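Local coordinates for protein Fe(2+) transporter FeoB (Methanocaldococcus jannaschii, PDB 2WJI) that probably transports ferrous iron across the cell membrane in a GTP-driven system, this part being its G domain, which binds GTP and GDP, at residues Ala7-Pro12 / Leu98-Gln103; Lys16-Asn21 / Ser145-Met150; Asp75-Glu80 / Met107-Leu112. All coordinates share one frame; numbering follows the deposited sequence.

Contact 1: residues Ala7-Pro12 / Leu98-Gln103. With GNP (phosphoaminophosphonic acid-guanylate ester), chain C.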
loop_
_atom_site.group_PDB
_atom_site.type_symbol
_atom_site.label_atom_id
_atom_site.label_comp_id
_atom_site.label_asym_id
_atom_site.label_seq_id
_atom_site.Cartn_x
_atom_site.Cartn_y
_atom_site.Cartn_z
ATOM N N ALA A 7 4.297 -1.777 -6.036
ATOM C CA ALA A 7 3.309 -2.803 -5.714
ATOM C C ALA A 7 2.511 -2.411 -4.481
ATOM O O ALA A 7 3.086 -1.931 -3.506
ATOM C CB ALA A 7 3.993 -4.154 -5.474
ATOM N N LEU A 8 1.195 -2.621 -4.536
ATOM C CA LEU A 8 0.317 -2.454 -3.384
ATOM C C LEU A 8 0.119 -3.822 -2.735
ATOM O O LEU A 8 -0.168 -4.812 -3.420
ATOM C CB LEU A 8 -1.041 -1.899 -3.817
ATOM C CG LEU A 8 -1.009 -0.671 -4.737
ATOM C CD1 LEU A 8 -2.421 -0.211 -5.100
ATOM C CD2 LEU A 8 -0.212 0.464 -4.103
ATOM N N ILE A 9 0.276 -3.889 -1.422
ATOM C CA ILE A 9 0.084 -5.162 -0.734
ATOM C C ILE A 9 -0.504 -4.894 0.628
ATOM O O ILE A 9 -0.240 -3.846 1.226
ATOM C CB ILE A 9 1.403 -5.960 -0.607
ATOM C CG1 ILE A 9 1.113 -7.435 -0.268
ATOM C CG2 ILE A 9 2.322 -5.331 0.433
ATOM C CD1 ILE A 9 2.349 -8.312 -0.262
ATOM N N GLY A 10 -1.344 -5.814 1.098
ATOM C CA GLY A 10 -2.009 -5.666 2.379
ATOM C C GLY A 10 -3.084 -6.723 2.630
ATOM O O GLY A 10 -3.476 -7.457 1.725
ATOM N N ASN A 11 -3.560 -6.788 3.865
ATOM C CA ASN A 11 -4.648 -7.698 4.254
ATOM C C ASN A 11 -5.899 -7.565 3.384
ATOM O O ASN A 11 -6.174 -6.497 2.833
ATOM C CB ASN A 11 -5.049 -7.436 5.709
ATOM C CG ASN A 11 -3.974 -7.830 6.698
ATOM O OD1 ASN A 11 -2.933 -8.381 6.326
ATOM N ND2 ASN A 11 -4.213 -7.539 7.971
ATOM N N PRO A 12 -6.664 -8.655 3.253
ATOM C CA PRO A 12 -7.995 -8.515 2.648
ATOM C C PRO A 12 -8.771 -7.329 3.217
ATOM O O PRO A 12 -8.740 -7.069 4.428
ATOM C CB PRO A 12 -8.691 -9.814 3.060
ATOM C CG PRO A 12 -7.572 -10.815 3.155
ATOM C CD PRO A 12 -6.352 -10.050 3.610
ATOM N N LEU A 98 0.049 -5.507 11.042
ATOM C CA LEU A 98 1.486 -5.402 11.260
ATOM C C LEU A 98 2.217 -6.741 11.171
ATOM O O LEU A 98 3.445 -6.776 11.096
ATOM C CB LEU A 98 1.776 -4.707 12.590
ATOM C CG LEU A 98 1.497 -3.203 12.574
ATOM C CD1 LEU A 98 1.798 -2.595 13.932
ATOM C CD2 LEU A 98 2.307 -2.512 11.486
ATOM N N TYR A 99 1.470 -7.839 11.171
ATOM C CA TYR A 99 2.079 -9.148 10.992
ATOM C C TYR A 99 2.703 -9.261 9.602
ATOM O O TYR A 99 3.874 -9.651 9.449
ATOM C CB TYR A 99 1.049 -10.256 11.192
ATOM C CG TYR A 99 1.678 -11.613 11.393
ATOM C CD1 TYR A 99 2.274 -11.948 12.601
ATOM C CD2 TYR A 99 1.685 -12.555 10.373
ATOM C CE1 TYR A 99 2.852 -13.184 12.794
ATOM C CE2 TYR A 99 2.263 -13.798 10.555
ATOM C CZ TYR A 99 2.846 -14.107 11.768
ATOM O OH TYR A 99 3.426 -15.344 11.957
ATOM N N LEU A 100 1.909 -8.926 8.589
ATOM C CA LEU A 100 2.393 -8.908 7.216
ATOM C C LEU A 100 3.529 -7.899 7.102
ATOM O O LEU A 100 4.548 -8.166 6.462
ATOM C CB LEU A 100 1.256 -8.545 6.257
ATOM C CG LEU A 100 1.645 -8.228 4.814
ATOM C CD1 LEU A 100 2.297 -9.435 4.164
ATOM C CD2 LEU A 100 0.418 -7.774 4.023
ATOM N N THR A 101 3.351 -6.746 7.745
ATOM C CA THR A 101 4.339 -5.671 7.721
ATOM C C THR A 101 5.743 -6.120 8.135
ATOM O O THR A 101 6.733 -5.747 7.505
ATOM C CB THR A 101 3.906 -4.495 8.619
ATOM O OG1 THR A 101 2.620 -4.015 8.199
ATOM C CG2 THR A 101 4.916 -3.363 8.547
ATOM N N LEU A 102 5.826 -6.910 9.200
ATOM C CA LEU A 102 7.107 -7.410 9.703
ATOM C C LEU A 102 7.803 -8.351 8.732
ATOM O O LEU A 102 9.027 -8.310 8.590
ATOM C CB LEU A 102 6.922 -8.105 11.056
ATOM C CG LEU A 102 7.003 -7.214 12.298
ATOM C CD1 LEU A 102 6.493 -5.807 12.013
ATOM C CD2 LEU A 102 6.221 -7.839 13.439
ATOM N N GLN A 103 7.025 -9.208 8.077
ATOM C CA GLN A 103 7.582 -10.107 7.071
ATOM C C GLN A 103 8.142 -9.338 5.868
ATOM O O GLN A 103 9.159 -9.731 5.290
ATOM C CB GLN A 103 6.539 -11.138 6.635
ATOM C CG GLN A 103 6.046 -12.028 7.783
ATOM C CD GLN A 103 5.027 -13.061 7.343
ATOM O OE1 GLN A 103 4.835 -13.295 6.152
ATOM N NE2 GLN A 103 4.368 -13.690 8.309
HETATM P PG GNP C . -9.600 -7.309 -1.282
HETATM O O1G GNP C . -9.043 -7.127 -2.657
HETATM O O2G GNP C . -8.606 -7.900 -0.299
HETATM O O3G GNP C . -10.805 -8.181 -1.542
HETATM N N3B GNP C . -10.124 -5.912 -0.692
HETATM P PB GNP C . -9.464 -4.463 -0.870
HETATM O O1B GNP C . -8.235 -4.380 -0.057
HETATM O O2B GNP C . -9.295 -4.208 -2.300
HETATM O O3A GNP C . -10.443 -3.414 -0.316
HETATM P PA GNP C . -11.374 -2.476 -1.122
HETATM O O1A GNP C . -10.591 -1.306 -1.596
HETATM O O2A GNP C . -12.150 -3.210 -2.147
HETATM O "O5'" GNP C . -12.389 -1.928 -0.063
HETATM C "C5'" GNP C . -12.782 -2.752 1.027
HETATM C "C4'" GNP C . -13.859 -2.052 1.836
HETATM O "O4'" GNP C . -13.280 -1.019 2.676
HETATM C "C3'" GNP C . -14.937 -1.368 1.001
HETATM O "O3'" GNP C . -16.180 -1.441 1.688
HETATM C "C2'" GNP C . -14.454 0.067 0.963
HETATM O "O2'" GNP C . -15.518 0.978 0.795
HETATM C "C1'" GNP C . -13.891 0.209 2.369
HETATM N N9 GNP C . -12.924 1.291 2.444
HETATM C C8 GNP C . -11.868 1.514 1.589
HETATM N N7 GNP C . -11.182 2.579 1.901
HETATM C C5 GNP C . -11.831 3.101 3.020
HETATM C C6 GNP C . -11.545 4.249 3.800
HETATM O O6 GNP C . -10.628 5.072 3.649
HETATM N N1 GNP C . -12.456 4.417 4.847
HETATM C C2 GNP C . -13.515 3.575 5.108
HETATM N N2 GNP C . -14.289 3.898 6.161
HETATM N N3 GNP C . -13.789 2.494 4.385
HETATM C C4 GNP C . -12.912 2.320 3.362
#

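Contact 2: residues Lys16-Asn21 / Ser145-Met150. With MG (magnesium ion), chain D; GNP (phosphoaminophosphonic acid-guanylate ester), chain C.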
loop_
_atom_site.group_PDB
_atom_site.type_symbol
_atom_site.label_atom_id
_atom_site.label_comp_id
_atom_site.label_asym_id
_atom_site.label_seq_id
_atom_site.Cartn_x
_atom_site.Cartn_y
_atom_site.Cartn_z
ATOM N N LYS A 16 -7.218 -1.820 -0.863
ATOM C CA LYS A 16 -6.248 -1.875 -1.945
ATOM C C LYS A 16 -6.843 -1.371 -3.258
ATOM O O LYS A 16 -6.259 -0.513 -3.910
ATOM C CB LYS A 16 -5.665 -3.281 -2.110
ATOM C CG LYS A 16 -4.844 -3.754 -0.918
ATOM C CD LYS A 16 -4.258 -5.162 -1.166
ATOM C CE LYS A 16 -5.350 -6.217 -1.356
ATOM N NZ LYS A 16 -6.228 -6.361 -0.154
ATOM N N SER A 17 -8.002 -1.901 -3.642
ATOM C CA SER A 17 -8.631 -1.500 -4.901
ATOM C C SER A 17 -9.035 -0.028 -4.891
ATOM O O SER A 17 -8.861 0.667 -5.891
ATOM C CB SER A 17 -9.858 -2.362 -5.196
ATOM O OG SER A 17 -9.477 -3.655 -5.616
ATOM N N THR A 18 -9.578 0.429 -3.764
ATOM C CA THR A 18 -9.984 1.826 -3.597
ATOM C C THR A 18 -8.796 2.758 -3.850
ATOM O O THR A 18 -8.907 3.764 -4.558
ATOM C CB THR A 18 -10.551 2.079 -2.183
ATOM O OG1 THR A 18 -11.696 1.246 -1.966
ATOM C CG2 THR A 18 -10.964 3.543 -2.007
ATOM N N ILE A 19 -7.650 2.407 -3.279
ATOM C CA ILE A 19 -6.439 3.188 -3.476
ATOM C C ILE A 19 -5.895 3.042 -4.899
ATOM O O ILE A 19 -5.472 4.025 -5.500
ATOM C CB ILE A 19 -5.377 2.847 -2.413
ATOM C CG1 ILE A 19 -5.802 3.457 -1.073
ATOM C CG2 ILE A 19 -3.996 3.341 -2.842
ATOM C CD1 ILE A 19 -5.125 2.853 0.141
ATOM N N PHE A 20 -5.934 1.829 -5.446
ATOM C CA PHE A 20 -5.513 1.607 -6.827
ATOM C C PHE A 20 -6.308 2.484 -7.805
ATOM O O PHE A 20 -5.712 3.190 -8.621
ATOM C CB PHE A 20 -5.626 0.125 -7.204
ATOM C CG PHE A 20 -5.158 -0.190 -8.594
ATOM C CD1 PHE A 20 -3.815 -0.440 -8.852
ATOM C CD2 PHE A 20 -6.059 -0.255 -9.645
ATOM C CE1 PHE A 20 -3.386 -0.741 -10.134
ATOM C CE2 PHE A 20 -5.631 -0.546 -10.930
ATOM C CZ PHE A 20 -4.292 -0.795 -11.173
ATOM N N ASN A 21 -7.640 2.453 -7.722
ATOM C CA ASN A 21 -8.466 3.340 -8.552
ATOM C C ASN A 21 -8.134 4.812 -8.346
ATOM O O ASN A 21 -8.005 5.569 -9.304
ATOM C CB ASN A 21 -9.964 3.147 -8.274
ATOM C CG ASN A 21 -10.799 4.369 -8.698
ATOM O OD1 ASN A 21 -11.206 5.181 -7.861
ATOM N ND2 ASN A 21 -11.037 4.508 -9.999
ATOM N N SER A 145 -7.637 8.496 3.936
ATOM C CA SER A 145 -8.965 7.901 3.883
ATOM C C SER A 145 -9.348 7.812 2.415
ATOM O O SER A 145 -9.920 8.755 1.857
ATOM C CB SER A 145 -9.979 8.745 4.655
ATOM O OG SER A 145 -9.559 8.937 5.995
ATOM N N ALA A 146 -9.033 6.680 1.801
ATOM C CA ALA A 146 -9.101 6.541 0.351
ATOM C C ALA A 146 -10.508 6.609 -0.233
ATOM O O ALA A 146 -10.695 7.082 -1.362
ATOM C CB ALA A 146 -8.412 5.262 -0.086
ATOM N N ALA A 147 -11.493 6.134 0.524
ATOM C CA ALA A 147 -12.876 6.191 0.070
ATOM C C ALA A 147 -13.395 7.633 0.051
ATOM O O ALA A 147 -14.345 7.948 -0.668
ATOM C CB ALA A 147 -13.763 5.313 0.941
ATOM N N LYS A 148 -12.778 8.499 0.852
ATOM C CA LYS A 148 -13.125 9.923 0.845
ATOM C C LYS A 148 -12.153 10.709 -0.028
ATOM O O LYS A 148 -12.180 11.944 -0.054
ATOM C CB LYS A 148 -13.123 10.498 2.262
ATOM C CG LYS A 148 -14.257 10.005 3.139
ATOM C CD LYS A 148 -14.638 11.051 4.180
ATOM C CE LYS A 148 -15.488 10.427 5.267
ATOM N NZ LYS A 148 -16.381 9.373 4.708
ATOM N N LYS A 149 -11.293 9.978 -0.732
ATOM C CA LYS A 149 -10.273 10.561 -1.597
ATOM C C LYS A 149 -9.462 11.625 -0.874
ATOM O O LYS A 149 -9.160 12.679 -1.430
ATOM C CB LYS A 149 -10.897 11.132 -2.868
ATOM C CG LYS A 149 -12.052 10.303 -3.401
ATOM C CD LYS A 149 -12.194 10.455 -4.905
ATOM C CE LYS A 149 -13.660 10.556 -5.312
ATOM N NZ LYS A 149 -14.557 9.718 -4.473
ATOM N N MET A 150 -9.112 11.337 0.372
ATOM C CA MET A 150 -8.309 12.245 1.171
ATOM C C MET A 150 -6.946 11.622 1.446
ATOM O O MET A 150 -6.862 10.477 1.894
ATOM C CB MET A 150 -9.031 12.572 2.482
ATOM C CG MET A 150 -10.283 13.434 2.289
ATOM S SD MET A 150 -11.358 13.543 3.745
ATOM C CE MET A 150 -10.258 14.325 4.921
HETATM MG MG MG D . -9.393 -5.460 -4.054
HETATM P PG GNP C . -9.600 -7.309 -1.282
HETATM O O1G GNP C . -9.043 -7.127 -2.657
HETATM O O2G GNP C . -8.606 -7.900 -0.299
HETATM O O3G GNP C . -10.805 -8.181 -1.542
HETATM N N3B GNP C . -10.124 -5.912 -0.692
HETATM P PB GNP C . -9.464 -4.463 -0.870
HETATM O O1B GNP C . -8.235 -4.380 -0.057
HETATM O O2B GNP C . -9.295 -4.208 -2.300
HETATM O O3A GNP C . -10.443 -3.414 -0.316
HETATM P PA GNP C . -11.374 -2.476 -1.122
HETATM O O1A GNP C . -10.591 -1.306 -1.596
HETATM O O2A GNP C . -12.150 -3.210 -2.147
HETATM O "O5'" GNP C . -12.389 -1.928 -0.063
HETATM C "C5'" GNP C . -12.782 -2.752 1.027
HETATM C "C4'" GNP C . -13.859 -2.052 1.836
HETATM O "O4'" GNP C . -13.280 -1.019 2.676
HETATM C "C3'" GNP C . -14.937 -1.368 1.001
HETATM O "O3'" GNP C . -16.180 -1.441 1.688
HETATM C "C2'" GNP C . -14.454 0.067 0.963
HETATM O "O2'" GNP C . -15.518 0.978 0.795
HETATM C "C1'" GNP C . -13.891 0.209 2.369
HETATM N N9 GNP C . -12.924 1.291 2.444
HETATM C C8 GNP C . -11.868 1.514 1.589
HETATM N N7 GNP C . -11.182 2.579 1.901
HETATM C C5 GNP C . -11.831 3.101 3.020
HETATM C C6 GNP C . -11.545 4.249 3.800
HETATM O O6 GNP C . -10.628 5.072 3.649
HETATM N N1 GNP C . -12.456 4.417 4.847
HETATM C C2 GNP C . -13.515 3.575 5.108
HETATM N N2 GNP C . -14.289 3.898 6.161
HETATM N N3 GNP C . -13.789 2.494 4.385
HETATM C C4 GNP C . -12.912 2.320 3.362
HETATM O O HOH W 1 -11.856 -5.135 -3.978
HETATM O O HOH W 2 -9.919 -6.721 -5.832
HETATM O O HOH W 3 -7.121 -5.264 -4.541
#

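Contact 3: residues Asp75-Glu80 / Met107-Leu112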
loop_
_atom_site.group_PDB
_atom_site.type_symbol
_atom_site.label_atom_id
_atom_site.label_comp_id
_atom_site.label_asym_id
_atom_site.label_seq_id
_atom_site.Cartn_x
_atom_site.Cartn_y
_atom_site.Cartn_z
ATOM N N ASP A 75 6.362 -14.289 -4.539
ATOM C CA ASP A 75 7.162 -14.416 -5.758
ATOM C C ASP A 75 7.349 -13.068 -6.448
ATOM O O ASP A 75 8.418 -12.791 -7.010
ATOM C CB ASP A 75 6.519 -15.404 -6.733
ATOM C CG ASP A 75 6.646 -16.852 -6.276
ATOM O OD1 ASP A 75 6.073 -17.737 -6.952
ATOM O OD2 ASP A 75 7.313 -17.108 -5.247
ATOM N N TYR A 76 6.318 -12.227 -6.413
ATOM C CA TYR A 76 6.427 -10.925 -7.061
ATOM C C TYR A 76 7.487 -10.058 -6.389
ATOM O O TYR A 76 8.353 -9.488 -7.052
ATOM C CB TYR A 76 5.085 -10.190 -7.097
ATOM C CG TYR A 76 5.191 -8.876 -7.835
ATOM C CD1 TYR A 76 5.058 -8.819 -9.216
ATOM C CD2 TYR A 76 5.461 -7.694 -7.153
ATOM C CE1 TYR A 76 5.174 -7.615 -9.894
ATOM C CE2 TYR A 76 5.574 -6.502 -7.817
ATOM C CZ TYR A 76 5.433 -6.462 -9.188
ATOM O OH TYR A 76 5.553 -5.254 -9.845
ATOM N N ILE A 77 7.429 -9.964 -5.067
ATOM C CA ILE A 77 8.372 -9.115 -4.350
ATOM C C ILE A 77 9.820 -9.589 -4.516
ATOM O O ILE A 77 10.722 -8.785 -4.744
ATOM C CB ILE A 77 8.000 -8.997 -2.863
ATOM C CG1 ILE A 77 6.696 -8.209 -2.718
ATOM C CG2 ILE A 77 9.110 -8.312 -2.086
ATOM C CD1 ILE A 77 6.147 -8.200 -1.326
ATOM N N ILE A 78 10.023 -10.900 -4.421
ATOM C CA ILE A 78 11.354 -11.506 -4.524
ATOM C C ILE A 78 11.947 -11.466 -5.928
ATOM O O ILE A 78 13.111 -11.113 -6.118
ATOM C CB ILE A 78 11.324 -12.984 -4.066
ATOM C CG1 ILE A 78 11.192 -13.070 -2.546
ATOM C CG2 ILE A 78 12.574 -13.710 -4.531
ATOM C CD1 ILE A 78 12.341 -12.426 -1.799
ATOM N N ASN A 79 11.152 -11.855 -6.914
ATOM C CA ASN A 79 11.655 -11.988 -8.275
ATOM C C ASN A 79 11.487 -10.727 -9.117
ATOM O O ASN A 79 12.337 -10.411 -9.942
ATOM C CB ASN A 79 10.985 -13.178 -8.956
ATOM C CG ASN A 79 11.214 -14.471 -8.201
ATOM O OD1 ASN A 79 12.296 -14.694 -7.656
ATOM N ND2 ASN A 79 10.192 -15.324 -8.146
ATOM N N GLU A 80 10.391 -10.005 -8.913
ATOM C CA GLU A 80 10.138 -8.793 -9.696
ATOM C C GLU A 80 10.783 -7.553 -9.088
ATOM O O GLU A 80 10.958 -6.536 -9.765
ATOM C CB GLU A 80 8.633 -8.576 -9.890
ATOM C CG GLU A 80 7.971 -9.640 -10.756
ATOM C CD GLU A 80 8.723 -9.887 -12.058
ATOM O OE1 GLU A 80 9.213 -8.915 -12.663
ATOM O OE2 GLU A 80 8.817 -11.056 -12.483
ATOM N N MET A 107 12.206 -9.352 4.576
ATOM C CA MET A 107 12.704 -9.762 3.267
ATOM C C MET A 107 13.437 -8.645 2.523
ATOM O O MET A 107 13.840 -8.819 1.373
ATOM C CB MET A 107 11.587 -10.366 2.413
ATOM C CG MET A 107 10.388 -9.478 2.198
ATOM S SD MET A 107 8.999 -10.443 1.569
ATOM C CE MET A 107 9.665 -11.057 0.028
ATOM N N GLY A 108 13.613 -7.510 3.192
ATOM C CA GLY A 108 14.407 -6.422 2.649
ATOM C C GLY A 108 13.685 -5.527 1.660
ATOM O O GLY A 108 14.316 -4.797 0.907
ATOM N N ALA A 109 12.360 -5.576 1.656
ATOM C CA ALA A 109 11.594 -4.762 0.725
ATOM C C ALA A 109 11.744 -3.283 1.061
ATOM O O ALA A 109 11.756 -2.911 2.232
ATOM C CB ALA A 109 10.128 -5.170 0.746
ATOM N N ASN A 110 11.900 -2.453 0.030
ATOM C CA ASN A 110 11.822 -1.003 0.186
ATOM C C ASN A 110 10.374 -0.629 0.463
ATOM O O ASN A 110 9.524 -0.718 -0.420
ATOM C CB ASN A 110 12.302 -0.292 -1.077
ATOM C CG ASN A 110 12.471 1.205 -0.872
ATOM O OD1 ASN A 110 12.656 1.668 0.253
ATOM N ND2 ASN A 110 12.421 1.965 -1.960
ATOM N N LEU A 111 10.094 -0.198 1.683
ATOM C CA LEU A 111 8.721 -0.198 2.160
ATOM C C LEU A 111 8.196 1.189 2.501
ATOM O O LEU A 111 8.948 2.063 2.928
ATOM C CB LEU A 111 8.614 -1.110 3.379
ATOM C CG LEU A 111 7.225 -1.506 3.868
ATOM C CD1 LEU A 111 6.481 -2.308 2.808
ATOM C CD2 LEU A 111 7.359 -2.305 5.152
ATOM N N LEU A 112 6.892 1.364 2.306
ATOM C CA LEU A 112 6.183 2.589 2.653
ATOM C C LEU A 112 4.793 2.200 3.130
ATOM O O LEU A 112 4.105 1.399 2.489
ATOM C CB LEU A 112 6.059 3.510 1.445
ATOM C CG LEU A 112 5.138 4.713 1.647
ATOM C CD1 LEU A 112 5.620 5.539 2.820
ATOM C CD2 LEU A 112 5.071 5.575 0.386
#

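Contact 1: residues Ala7-Pro12 / Leu98-Gln103
Leu100 on helix 94-106 packs its CD2 methyl against Gly10 in the P-loop (Walker A) of the G domain, the nucleotide-binding loop that follows strand 3-9. The apolar contact centres on that one methyl: CD2 of Leu100 lies 3.6 Å from CA of Gly10, with the carbonyl carbon of Gly10 next in distance. Because CG of Leu100 stands anti to its backbone N (chi1 169°), the branch reaches out from the helix to the loop backbone. Ile9, whose CB points toward the helix, adds a looser touch, CG1 of Ile9 to CD2 of Leu100 at 4.4 Å. The side chains of Asn11 and Leu100 run past each other in opposite directions.

Across the two segments no hydrogen bond forms, so van der Waals packing joins them, burying 142 Å² in all. Polar ties go elsewhere: Ile9 pairs through its backbone with Val86 of the neighbouring strand, and Gln103 OE1 takes the N-H of Leu63. On the ligand side, the analogue's gamma-phosphate reaches the loop, its O2G 3.1 Å from CA of Pro12.

Contact 2: residues Lys16-Asn21 / Ser145-Met150
Ile19 and Ala146 mark the closest backbone approach, with CA atoms 5.7 Å apart, where the first turns of helix 16-24 meet the loop that follows strand 141-143. In that loop, residues 146-148 make a short 3-10 turn, and the backbone of Lys149 and Met150 faces Ser145 in a G1 beta bulge. No hydrogen bond crosses between the segments. CB of Ala146 wedges between two helix side chains, tightly against Ile19 CG1 at 3.3 Å. Its other neighbour is CG2 of Thr18, which also lies over the Ala146 carbonyl; standing anti to the backbone N, this methyl is directed at the loop while OG1 turns to the ligand.

This is where the P-loop and the G5 motif of a GTPase close round one nucleotide, here the GTP analogue. Ala147 sets its CB 3.6 Å from base atom C5, and its N-H makes a weak bond to O6. Both OG1 and N of Thr18 donate to O1A of the alpha-phosphate. Lys16, bent at chi3 and chi4, curls back so that NZ bonds O1B and O2G at 2.8 Å each, while the backbone N-H of Lys16 meets O1B at 163°. A methionine in its place would probably leave O1B and O2G without the ammonium group they share. Magnesium is held by six oxygens: OG of Ser17 at 2.4 Å, O1G and O2B of the analogue, and three waters. Water 1 also donates to O2A, 2.7 Å away.

Contact 3: residues Asp75-Glu80 / Met107-Leu112
Met107 carries this contact, laying its terminal methyl CE against Ile77 and Ile78 where helix 68-80 passes the turn between helix 94-106 and strand 111-116. In the alternating helices and strands of the P-loop GTPase fold, this joins helix 68-80 to the turn that leads from helix 94-106 into strand 111-116. Met107 gives up 71 Å², the greatest share of any residue here, and Ile77 follows with 51 Å².

CE of Met107 sits 3.5 Å from CG2 of Ile77 and equally 3.5 Å from CD1 of Ile78, so a single methyl bridges two successive residues of the helix. The torsions bring it there: CG of Met107 lies between the backbone N and the carbonyl carbon (chi1 57°), and the chain then bends at chi3 (-61°). Met107 crosses Ile77 at about a right angle. For Ile78, whose CG1 branch comes nearer than its CB direction suggests, both CG1 and CD1 meet the same methyl.

Ile77 also uses CG2 to reach CB of Ala109, 4.4 Å away, at the outer limit of contact. Gly108, between the two partners, has positive phi (82°) and ends helix 94-106 in a Schellman motif; on either side of it in the chain, the CB atoms of Met107 and Ala109 both point toward helix 68-80. Beyond the pair of segments, Ile77 touches Ile9 of strand 3-9 and Leu104 of helix 94-106, and Met107 touches Leu63. No hydrogen bond links the segments; the second-nearest side-chain atom of Ile77 to CE of Met107 is its CB, at 3.9 Å.

Contacts 1 and 2 share the P-loop and the bound GTP analogue: their centres are about 17 Å apart, yet NZ of Lys16 bonds the carbonyl O of Asn11 at 3.0 Å, joining loop to helix. CD1 of Leu8 packs 3.8 Å from CB of Phe20 as well. Contact 3 lies away from the nucleotide, its centre about 23 Å from that of contact 2, with nearest atoms about 10 Å apart. It meets contact 1 where helix 68-80 packs on strand 3-9: centres are about 11 Å apart, and CB of Ala7 touches CE2 of Tyr76 at 3.7 Å, while CD1 of Ile9 and CD1 of Ile77 approach to 3.9 Å. Strand 3-9 thus connects the phosphate site with the packing at residues 75-80 and 107-112.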